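Local structure of Alr4995 protein (Nostoc sp., 6LRF) at residues B[19-24]-B[137-142]; B[159-162]-B[168-171]; B[82-85]-B[90-93]. The protein is a bifunctional enzyme, an arginine dihydrolase that probably turns arginine into ornithine joined to an ornithine cyclodeaminase that probably carries ornithine on to proline. All blocks are in the same frame, centred on the assembly; numbering follows the deposited sequence.

Contact 1 (B[19-24]-B[137-142])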
ATOM      1  N   TYR B  19      11.171  44.815   5.631  1.00 59.53           N
ATOM      2  CA  TYR B  19      10.440  44.022   4.652  1.00 51.00           C
ATOM      3  C   TYR B  19      10.972  42.604   4.676  1.00 52.22           C
ATOM      4  O   TYR B  19      11.774  42.262   5.550  1.00 52.97           O
ATOM      5  CB  TYR B  19      10.595  44.624   3.252  1.00 54.65           C
ATOM      6  CG  TYR B  19      11.992  45.160   2.987  1.00 56.69           C
ATOM      7  CD1 TYR B  19      13.064  44.300   2.763  1.00 51.42           C
ATOM      8  CD2 TYR B  19      12.241  46.527   2.983  1.00 58.36           C
ATOM      9  CE1 TYR B  19      14.340  44.790   2.538  1.00 53.47           C
ATOM     10  CE2 TYR B  19      13.510  47.025   2.754  1.00 54.01           C
ATOM     11  CZ  TYR B  19      14.554  46.154   2.533  1.00 53.92           C
ATOM     12  OH  TYR B  19      15.815  46.656   2.309  1.00 51.92           O
ATOM     13  N   VAL B  20      10.535  41.782   3.720  1.00 50.78           N
ATOM     14  CA  VAL B  20      11.064  40.427   3.568  1.00 49.18           C
ATOM     15  C   VAL B  20      11.397  40.157   2.087  1.00 50.50           C
ATOM     16  O   VAL B  20      10.529  40.260   1.207  1.00 44.58           O
ATOM     17  CB  VAL B  20      10.071  39.341   4.111  1.00 49.98           C
ATOM     18  CG1 VAL B  20      10.732  37.964   4.146  1.00 46.97           C
ATOM     19  CG2 VAL B  20       9.561  39.705   5.507  1.00 44.47           C
ATOM     20  N   ILE B  21      12.671  39.848   1.826  1.00 47.19           N
ATOM     21  CA  ILE B  21      13.147  39.511   0.482  1.00 42.94           C
ATOM     22  C   ILE B  21      14.056  38.282   0.494  1.00 37.01           C
ATOM     23  O   ILE B  21      14.511  37.842  -0.557  1.00 40.72           O
ATOM     24  CB  ILE B  21      13.919  40.690  -0.187  1.00 42.23           C
ATOM     25  CG1 ILE B  21      15.113  41.114   0.677  1.00 39.31           C
ATOM     26  CG2 ILE B  21      12.986  41.857  -0.485  1.00 40.98           C
ATOM     27  CD1 ILE B  21      16.084  42.071  -0.017  1.00 46.04           C
ATOM     28  N   ASN B  22      14.345  37.753   1.683  1.00 38.40           N
ATOM     29  CA  ASN B  22      15.003  36.451   1.813  1.00 42.03           C
ATOM     30  C   ASN B  22      14.442  35.699   3.036  1.00 47.80           C
ATOM     31  O   ASN B  22      13.885  36.325   3.938  1.00 46.49           O
ATOM     32  CB  ASN B  22      16.541  36.603   1.878  1.00 40.10           C
ATOM     33  CG  ASN B  22      17.044  37.207   3.185  1.00 43.27           C
ATOM     34  OD1 ASN B  22      16.887  36.620   4.252  1.00 42.22           O
ATOM     35  ND2 ASN B  22      17.712  38.362   3.093  1.00 41.26           N
ATOM     36  N   PRO B  23      14.567  34.355   3.061  1.00 49.55           N
ATOM     37  CA  PRO B  23      13.903  33.563   4.112  1.00 52.81           C
ATOM     38  C   PRO B  23      14.348  33.873   5.546  1.00 50.53           C
ATOM     39  O   PRO B  23      13.563  33.679   6.471  1.00 51.75           O
ATOM     40  CB  PRO B  23      14.266  32.111   3.745  1.00 48.19           C
ATOM     41  CG  PRO B  23      15.480  32.221   2.868  1.00 48.09           C
ATOM     42  CD  PRO B  23      15.250  33.486   2.085  1.00 50.16           C
ATOM     43  N   TRP B  24      15.577  34.340   5.737  1.00 49.64           N
ATOM     44  CA  TRP B  24      16.050  34.660   7.081  1.00 45.48           C
ATOM     45  C   TRP B  24      15.338  35.878   7.682  1.00 46.76           C
ATOM     46  O   TRP B  24      15.376  36.091   8.898  1.00 44.08           O
ATOM     47  CB  TRP B  24      17.550  34.912   7.066  1.00 41.39           C
ATOM     48  CG  TRP B  24      18.364  33.747   6.635  1.00 44.84           C
ATOM     49  CD1 TRP B  24      18.756  33.446   5.363  1.00 39.42           C
ATOM     50  CD2 TRP B  24      18.912  32.726   7.479  1.00 41.67           C
ATOM     51  NE1 TRP B  24      19.511  32.297   5.362  1.00 40.29           N
ATOM     52  CE2 TRP B  24      19.623  31.835   6.648  1.00 42.92           C
ATOM     53  CE3 TRP B  24      18.866  32.477   8.856  1.00 47.35           C
ATOM     54  CZ2 TRP B  24      20.284  30.710   7.147  1.00 43.45           C
ATOM     55  CZ3 TRP B  24      19.525  31.358   9.355  1.00 45.09           C
ATOM     56  CH2 TRP B  24      20.221  30.488   8.501  1.00 47.92           C
ATOM     57  N   GLY B 137      21.163  31.508  -9.392  1.00 27.20           N
ATOM     58  CA  GLY B 137      20.122  30.639  -8.885  1.00 29.11           C
ATOM     59  C   GLY B 137      19.000  31.388  -8.190  1.00 33.91           C
ATOM     60  O   GLY B 137      17.865  30.933  -8.213  1.00 37.12           O
ATOM     61  N   PHE B 138      19.309  32.525  -7.571  1.00 28.09           N
ATOM     62  CA  PHE B 138      18.311  33.288  -6.818  1.00 30.92           C
ATOM     63  C   PHE B 138      18.382  34.788  -7.067  1.00 30.40           C
ATOM     64  O   PHE B 138      17.368  35.442  -7.298  1.00 32.93           O
ATOM     65  CB  PHE B 138      18.468  33.029  -5.314  1.00 28.86           C
ATOM     66  CG  PHE B 138      18.145  31.621  -4.911  1.00 33.28           C
ATOM     67  CD1 PHE B 138      16.826  31.188  -4.865  1.00 30.53           C
ATOM     68  CD2 PHE B 138      19.154  30.723  -4.584  1.00 31.67           C
ATOM     69  CE1 PHE B 138      16.522  29.890  -4.496  1.00 33.10           C
ATOM     70  CE2 PHE B 138      18.848  29.423  -4.225  1.00 32.31           C
ATOM     71  CZ  PHE B 138      17.525  29.014  -4.178  1.00 30.26           C
ATOM     72  N   ARG B 139      19.584  35.340  -7.005  1.00 28.73           N
ATOM     73  CA  ARG B 139      19.740  36.785  -7.099  1.00 29.24           C
ATOM     74  C   ARG B 139      20.392  37.183  -8.420  1.00 30.25           C
ATOM     75  O   ARG B 139      19.754  37.812  -9.267  1.00 33.11           O
ATOM     76  CB  ARG B 139      20.544  37.303  -5.905  1.00 31.35           C
ATOM     77  CG  ARG B 139      19.763  37.241  -4.579  1.00 27.24           C
ATOM     78  CD  ARG B 139      18.472  38.081  -4.627  1.00 30.01           C
ATOM     79  NE  ARG B 139      17.804  38.106  -3.325  1.00 31.89           N
ATOM     80  CZ  ARG B 139      18.142  38.904  -2.309  1.00 35.13           C
ATOM     81  NH1 ARG B 139      19.145  39.770  -2.429  1.00 29.28           N
ATOM     82  NH2 ARG B 139      17.474  38.834  -1.166  1.00 33.52           N
ATOM     83  N   SER B 140      21.648  36.799  -8.613  1.00 24.07           N
ATOM     84  CA  SER B 140      22.325  37.099  -9.863  1.00 23.56           C
ATOM     85  C   SER B 140      21.932  36.139 -10.979  1.00 26.17           C
ATOM     86  O   SER B 140      21.863  34.939 -10.773  1.00 25.09           O
ATOM     87  CB  SER B 140      23.839  37.060  -9.665  1.00 22.01           C
ATOM     88  OG  SER B 140      24.204  37.895  -8.577  1.00 25.51           O
ATOM     89  N   GLU B 141      21.715  36.693 -12.162  1.00 22.92           N
ATOM     90  CA  GLU B 141      21.402  35.939 -13.367  1.00 26.54           C
ATOM     91  C   GLU B 141      22.633  35.334 -14.008  1.00 26.52           C
ATOM     92  O   GLU B 141      23.716  35.936 -14.023  1.00 24.69           O
ATOM     93  CB  GLU B 141      20.715  36.843 -14.388  1.00 26.49           C
ATOM     94  CG  GLU B 141      19.297  37.207 -14.033  1.00 37.66           C
ATOM     95  CD  GLU B 141      18.289  36.131 -14.428  1.00 44.18           C
ATOM     96  OE1 GLU B 141      18.622  35.263 -15.271  1.00 37.28           O
ATOM     97  OE2 GLU B 141      17.159  36.168 -13.894  1.00 53.53           O
ATOM     98  N   LEU B 142      22.445  34.146 -14.557  1.00 21.77           N
ATOM     99  CA  LEU B 142      23.487  33.425 -15.266  1.00 19.59           C
ATOM    100  C   LEU B 142      24.084  34.281 -16.378  1.00 22.10           C
ATOM    101  O   LEU B 142      25.306  34.286 -16.602  1.00 23.01           O
ATOM    102  CB  LEU B 142      22.911  32.119 -15.832  1.00 19.79           C
ATOM    103  CG  LEU B 142      23.862  31.271 -16.673  1.00 24.62           C
ATOM    104  CD1 LEU B 142      25.107  30.916 -15.864  1.00 21.78           C
ATOM    105  CD2 LEU B 142      23.123  30.004 -17.154  1.00 22.63           C
TER
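Arg139 NH2 donates to the backbone carbonyl Ile21 O at 3.2 Å, with an N-H...O angle of 148°. The oxygen sits at the edge of the guanidinium, somewhat tilted from its plane, while the nitrogen stands well above the carbonyl plane and so is not aimed at a lone pair. Arg139 sets out toward the 19-24 loop from CB onward, and its chain bends at chi2 (-60°). The same nitrogen is packed by the Ile21 side chain, which crosses the arginine at about a right angle and brings CD1 to 3.7 Å from NH2, and by Asn22 CB at 3.9 Å. The setting is consistent with the guanidine-modifying enzyme fold, a propeller of repeated beta-beta-alpha-beta units whose loops meet near the middle; here a loop before helix 34-49 meets the one following strand 132-136. On its other terminal nitrogen, NH1, Arg139 forms a salt bridge with Glu118. A leucine in place of Arg139 would probably leave Glu118 without its arginine partner and Ile21 O without this donor, removing one tie between the two loops. In the Asn22 amide, ND2 donates to Ala258 O, while OD1 weakly accepts from Trp24 N within the loop.

Contact 2 (B[159-162]-B[168-171]); sequences LRLI and HLDT
Leu161 points its CB toward the 168-171 turn, and the branch that follows makes its contact there through two methyl groups. CB and CG act as a stalk that carries the fork across. CD1 then comes against the backbone of the turn, 3.8 Å from Leu169 N and 3.9 Å from His168 C, so that it lies on the peptide link between these two residues. CD2 leans the other way, to 4.2 Å from Leu169 CD1. That methyl of Leu169 also meets Leu159 CD1 at 4.1 Å, the two side chains crossing at about a right angle, and so it is shared between Leu159 and Leu161, two positions apart where the strand runs out. Leu169 reaches them because its CG is anti to the backbone N (chi1 -175°), which swings the tip toward the strand although its CB sets off past it.

Between the side chains the contact is apolar, and the polar order lies within the turn. His168 O is gripped twice by Thr171, by OG1 at 2.6 Å in the carbonyl plane and by N at 3.1 Å, which closes the 3-10 turn. Leu169 N, beside the Leu161 methyl, is bound by Asp122 OD1. His168 sets out away from the strand end, and its NE2 bonds to Glu118. His168, Leu169 and Asp170 fit the His-x-Asp pattern of the guanidine-modifying family, consistent with a turn placed at the arginine dihydrolase site.

Leu159, the last but one residue of strand 155-160, lies beside strand 132-136, sharing backbone bonds with Ala134 and Tyr136 and touching Trp133, and it packs on Leu195 and Ile196 of helix 190-199. The leucine cluster thus lies between this helix, the sheet and the loop leading to strand 173-175.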
ATOM      1  N   LEU B 159      28.649  28.861 -10.587  1.00 21.59           N
ATOM      2  CA  LEU B 159      28.143  27.888  -9.611  1.00 23.61           C
ATOM      3  C   LEU B 159      26.656  28.099  -9.394  1.00 29.89           C
ATOM      4  O   LEU B 159      26.210  29.247  -9.220  1.00 22.70           O
ATOM      5  CB  LEU B 159      28.867  28.009  -8.261  1.00 21.38           C
ATOM      6  CG  LEU B 159      30.383  27.838  -8.241  1.00 21.53           C
ATOM      7  CD1 LEU B 159      30.914  28.101  -6.826  1.00 29.01           C
ATOM      8  CD2 LEU B 159      30.805  26.448  -8.705  1.00 26.48           C
ATOM      9  N   ARG B 160      25.881  27.009  -9.389  1.00 21.77           N
ATOM     10  CA  ARG B 160      24.446  27.143  -9.158  1.00 20.93           C
ATOM     11  C   ARG B 160      24.071  26.907  -7.701  1.00 25.02           C
ATOM     12  O   ARG B 160      24.419  25.882  -7.107  1.00 24.47           O
ATOM     13  CB  ARG B 160      23.642  26.190 -10.039  1.00 26.62           C
ATOM     14  CG  ARG B 160      22.151  26.411  -9.862  1.00 27.18           C
ATOM     15  CD  ARG B 160      21.325  25.299 -10.453  1.00 28.77           C
ATOM     16  NE  ARG B 160      19.916  25.617 -10.302  1.00 31.20           N
ATOM     17  CZ  ARG B 160      18.931  24.801 -10.653  1.00 32.65           C
ATOM     18  NH1 ARG B 160      19.215  23.614 -11.167  1.00 29.57           N
ATOM     19  NH2 ARG B 160      17.672  25.180 -10.488  1.00 32.30           N
ATOM     20  N   LEU B 161      23.345  27.874  -7.143  1.00 22.41           N
ATOM     21  CA  LEU B 161      22.822  27.804  -5.792  1.00 27.94           C
ATOM     22  C   LEU B 161      21.442  27.177  -5.822  1.00 25.51           C
ATOM     23  O   LEU B 161      20.609  27.605  -6.617  1.00 22.89           O
ATOM     24  CB  LEU B 161      22.738  29.207  -5.174  1.00 21.55           C
ATOM     25  CG  LEU B 161      24.041  29.995  -5.030  1.00 25.68           C
ATOM     26  CD1 LEU B 161      23.750  31.481  -4.816  1.00 24.50           C
ATOM     27  CD2 LEU B 161      24.871  29.428  -3.884  1.00 24.77           C
ATOM     28  N   ILE B 162      21.187  26.209  -4.934  1.00 31.59           N
ATOM     29  CA  ILE B 162      19.926  25.445  -4.949  1.00 30.50           C
ATOM     30  C   ILE B 162      19.176  25.446  -3.626  1.00 34.02           C
ATOM     31  O   ILE B 162      18.073  24.921  -3.544  1.00 32.57           O
ATOM     32  CB  ILE B 162      20.170  23.977  -5.327  1.00 28.19           C
ATOM     33  CG1 ILE B 162      21.150  23.350  -4.333  1.00 27.49           C
ATOM     34  CG2 ILE B 162      20.708  23.875  -6.743  1.00 30.77           C
ATOM     35  CD1 ILE B 162      21.380  21.886  -4.546  1.00 34.67           C
ATOM     36  N   HIS B 168      22.853  33.871  -1.410  1.00 28.30           N
ATOM     37  CA  HIS B 168      24.052  34.497  -1.976  1.00 27.88           C
ATOM     38  C   HIS B 168      25.219  33.528  -1.886  1.00 26.28           C
ATOM     39  O   HIS B 168      25.304  32.728  -0.957  1.00 27.28           O
ATOM     40  CB  HIS B 168      24.416  35.799  -1.244  1.00 28.78           C
ATOM     41  CG  HIS B 168      23.633  36.994  -1.685  1.00 29.21           C
ATOM     42  ND1 HIS B 168      23.441  38.096  -0.875  1.00 34.10           N
ATOM     43  CD2 HIS B 168      23.017  37.278  -2.859  1.00 29.39           C
ATOM     44  CE1 HIS B 168      22.722  38.998  -1.522  1.00 31.50           C
ATOM     45  NE2 HIS B 168      22.453  38.529  -2.729  1.00 30.28           N
ATOM     46  N   LEU B 169      26.125  33.620  -2.844  1.00 23.39           N
ATOM     47  CA  LEU B 169      27.299  32.765  -2.876  1.00 21.17           C
ATOM     48  C   LEU B 169      28.141  32.875  -1.611  1.00 27.24           C
ATOM     49  O   LEU B 169      28.674  31.870  -1.134  1.00 23.65           O
ATOM     50  CB  LEU B 169      28.155  33.109  -4.085  1.00 20.59           C
ATOM     51  CG  LEU B 169      29.355  32.186  -4.287  1.00 23.17           C
ATOM     52  CD1 LEU B 169      28.885  30.703  -4.436  1.00 25.54           C
ATOM     53  CD2 LEU B 169      30.193  32.638  -5.479  1.00 26.23           C
ATOM     54  N   ASP B 170      28.256  34.087  -1.062  1.00 23.60           N
ATOM     55  CA  ASP B 170      29.138  34.316   0.086  1.00 27.57           C
ATOM     56  C   ASP B 170      28.562  33.812   1.411  1.00 29.50           C
ATOM     57  O   ASP B 170      29.213  33.920   2.450  1.00 31.60           O
ATOM     58  CB  ASP B 170      29.507  35.813   0.200  1.00 29.60           C
ATOM     59  CG  ASP B 170      28.357  36.700   0.693  1.00 34.49           C
ATOM     60  OD1 ASP B 170      27.191  36.250   0.764  1.00 32.93           O
ATOM     61  OD2 ASP B 170      28.633  37.893   1.000  1.00 33.40           O
ATOM     62  N   THR B 171      27.350  33.265   1.376  1.00 26.71           N
ATOM     63  CA  THR B 171      26.773  32.636   2.573  1.00 32.22           C
ATOM     64  C   THR B 171      27.128  31.148   2.686  1.00 31.49           C
ATOM     65  O   THR B 171      26.853  30.525   3.708  1.00 31.92           O
ATOM     66  CB  THR B 171      25.238  32.753   2.608  1.00 29.52           C
ATOM     67  OG1 THR B 171      24.680  32.045   1.496  1.00 29.31           O
ATOM     68  CG2 THR B 171      24.810  34.201   2.541  1.00 31.09           C
TER

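Contact 3 (B[82-85]-B[90-93]); sequences LSRF and RQGE
Arg84 lays one face of its guanidinium against the amide of Gln91. The planes are only 17° apart, and Gln91 CD stands 3.7 Å above the guanidinium plane, offset toward its rim, a stacked pair of flat polar groups. The arginine sets out away from the 90-93 segment, but a bend at chi2 (49°) folds its tip back over Gln91. Its NH2 forms a salt bridge with Glu94, and its NE donates to Lys113 O, which together fix the rotation of the group.

Phe85 follows and sets out toward the 90-93 segment, where its ring packs against Arg90. Arg90 CB lies over one face in a CH-pi contact, 4.0 Å from the ring centroid. Farther along the same arginine, Phe85 CE1 stands 3.4 Å above the centre of the guanidinium, although the two planes are inclined rather than parallel. Ser83 CB lies over the rim of the opposite face of the ring. Arg90 is kept in this pose by a side-on, two-nitrogen grip on Glu93: NE meets OE2 at 2.8 Å from above the carboxylate plane, and NH2 meets the syn lone pair of OE1 at 2.9 Å. Asn71 OD1 and Phe68 O take further N-H groups of Arg90. Phe85 O, finally, accepts a nearly straight bond from Gln91 NE2 at 3.0 Å, with the oxygen in the plane of the amide and the nitrogen above that of the carbonyl.

The whole joins the exit of strand 79-82 to the short helix 88-91 and the start of helix 93-103. Glu94, at the head of the latter, binds Phe85 N as well as Arg84, while Leu82 rests on Lys98 and Phe101 farther along that helix and shares a backbone bond with Tyr109 of strand 107-109.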
ATOM      1  N   LEU B  82      29.089  47.312 -10.915  1.00 19.70           N
ATOM      2  CA  LEU B  82      28.068  47.745  -9.979  1.00 23.45           C
ATOM      3  C   LEU B  82      26.972  46.692  -9.840  1.00 21.88           C
ATOM      4  O   LEU B  82      26.531  46.129 -10.830  1.00 21.07           O
ATOM      5  CB  LEU B  82      27.464  49.066 -10.461  1.00 23.94           C
ATOM      6  CG  LEU B  82      26.561  49.850  -9.517  1.00 29.77           C
ATOM      7  CD1 LEU B  82      27.365  50.422  -8.362  1.00 31.06           C
ATOM      8  CD2 LEU B  82      25.862  50.971 -10.297  1.00 31.33           C
ATOM      9  N   SER B  83      26.518  46.436  -8.624  1.00 24.05           N
ATOM     10  CA  SER B  83      25.351  45.583  -8.464  1.00 20.90           C
ATOM     11  C   SER B  83      24.105  46.193  -9.085  1.00 25.80           C
ATOM     12  O   SER B  83      23.877  47.409  -9.008  1.00 25.32           O
ATOM     13  CB  SER B  83      25.092  45.290  -6.992  1.00 21.47           C
ATOM     14  OG  SER B  83      26.069  44.385  -6.497  1.00 22.69           O
ATOM     15  N   ARG B  84      23.322  45.332  -9.728  1.00 20.91           N
ATOM     16  CA  ARG B  84      21.948  45.644 -10.074  1.00 24.31           C
ATOM     17  C   ARG B  84      21.043  44.701  -9.258  1.00 26.72           C
ATOM     18  O   ARG B  84      21.011  43.490  -9.510  1.00 22.17           O
ATOM     19  CB  ARG B  84      21.712  45.493 -11.579  1.00 20.86           C
ATOM     20  CG  ARG B  84      20.264  45.760 -12.036  1.00 28.05           C
ATOM     21  CD  ARG B  84      19.708  47.068 -11.482  1.00 36.78           C
ATOM     22  NE  ARG B  84      18.350  47.351 -11.959  1.00 48.97           N
ATOM     23  CZ  ARG B  84      17.621  48.403 -11.586  1.00 45.38           C
ATOM     24  NH1 ARG B  84      16.397  48.576 -12.076  1.00 41.63           N
ATOM     25  NH2 ARG B  84      18.111  49.285 -10.719  1.00 45.19           N
ATOM     26  N   PHE B  85      20.345  45.237  -8.259  1.00 22.79           N
ATOM     27  CA  PHE B  85      19.597  44.373  -7.334  1.00 28.99           C
ATOM     28  C   PHE B  85      18.313  43.861  -7.989  1.00 29.68           C
ATOM     29  O   PHE B  85      17.696  44.556  -8.791  1.00 24.47           O
ATOM     30  CB  PHE B  85      19.263  45.100  -6.017  1.00 28.40           C
ATOM     31  CG  PHE B  85      20.468  45.372  -5.148  1.00 29.35           C
ATOM     32  CD1 PHE B  85      20.937  44.412  -4.263  1.00 27.32           C
ATOM     33  CD2 PHE B  85      21.140  46.591  -5.226  1.00 27.53           C
ATOM     34  CE1 PHE B  85      22.047  44.656  -3.451  1.00 30.31           C
ATOM     35  CE2 PHE B  85      22.257  46.849  -4.426  1.00 27.29           C
ATOM     36  CZ  PHE B  85      22.715  45.879  -3.534  1.00 28.72           C
ATOM     37  N   ARG B  90      16.073  47.164  -2.479  1.00 37.80           N
ATOM     38  CA  ARG B  90      17.504  47.414  -2.345  1.00 37.86           C
ATOM     39  C   ARG B  90      18.035  48.233  -3.514  1.00 32.72           C
ATOM     40  O   ARG B  90      19.169  48.709  -3.463  1.00 30.01           O
ATOM     41  CB  ARG B  90      18.291  46.095  -2.223  1.00 33.85           C
ATOM     42  CG  ARG B  90      18.124  45.384  -0.881  1.00 35.04           C
ATOM     43  CD  ARG B  90      19.270  44.420  -0.588  1.00 31.35           C
ATOM     44  NE  ARG B  90      20.516  45.143  -0.329  1.00 33.14           N
ATOM     45  CZ  ARG B  90      21.672  44.561  -0.018  1.00 34.59           C
ATOM     46  NH1 ARG B  90      21.743  43.237   0.075  1.00 28.29           N
ATOM     47  NH2 ARG B  90      22.759  45.301   0.202  1.00 29.63           N
ATOM     48  N   GLN B  91      17.217  48.420  -4.548  1.00 29.96           N
ATOM     49  CA  GLN B  91      17.667  49.139  -5.742  1.00 31.80           C
ATOM     50  C   GLN B  91      18.038  50.602  -5.480  1.00 35.22           C
ATOM     51  O   GLN B  91      18.847  51.180  -6.201  1.00 33.82           O
ATOM     52  CB  GLN B  91      16.608  49.067  -6.834  1.00 32.25           C
ATOM     53  CG  GLN B  91      16.653  47.764  -7.625  1.00 35.35           C
ATOM     54  CD  GLN B  91      15.404  47.532  -8.470  1.00 40.07           C
ATOM     55  OE1 GLN B  91      14.591  48.438  -8.658  1.00 36.73           O
ATOM     56  NE2 GLN B  91      15.248  46.307  -8.980  1.00 39.79           N
ATOM     57  N   GLY B  92      17.467  51.199  -4.441  1.00 34.43           N
ATOM     58  CA  GLY B  92      17.764  52.585  -4.130  1.00 32.38           C
ATOM     59  C   GLY B  92      19.137  52.744  -3.498  1.00 36.14           C
ATOM     60  O   GLY B  92      19.653  53.858  -3.371  1.00 36.34           O
ATOM     61  N   GLU B  93      19.728  51.629  -3.082  1.00 33.03           N
ATOM     62  CA  GLU B  93      21.090  51.647  -2.574  1.00 30.01           C
ATOM     63  C   GLU B  93      22.072  51.972  -3.696  1.00 29.09           C
ATOM     64  O   GLU B  93      23.164  52.493  -3.442  1.00 28.50           O
ATOM     65  CB  GLU B  93      21.464  50.308  -1.939  1.00 30.38           C
ATOM     66  CG  GLU B  93      20.534  49.829  -0.837  1.00 34.43           C
ATOM     67  CD  GLU B  93      20.941  48.466  -0.253  1.00 36.62           C
ATOM     68  OE1 GLU B  93      22.099  48.017  -0.452  1.00 35.29           O
ATOM     69  OE2 GLU B  93      20.085  47.830   0.400  1.00 38.84           O
TER

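Overall arrangement
From the N terminus, the chain passes the 19-24 loop, where contact 1 opens, and runs through helix 34-49 to the exit of strand 79-82. There contact 3 closes a tight link, with four residues between its segments, two of them already in helix 88-91, within the much longer excursion that contact 1 closes at 137-142, after strand 132-136. Contact 2 follows in series, tying the end of strand 155-160 to the turn at 168-171. The pieces adjoin in space: Ile21 and Tyr19 pack on Arg90, linking contacts 1 and 3, while Phe138 touches Leu161 and Ile162 and Arg139 lies against His168, linking contacts 1 and 2. Contacts 2 and 3 do not touch, so contact 1 bridges them.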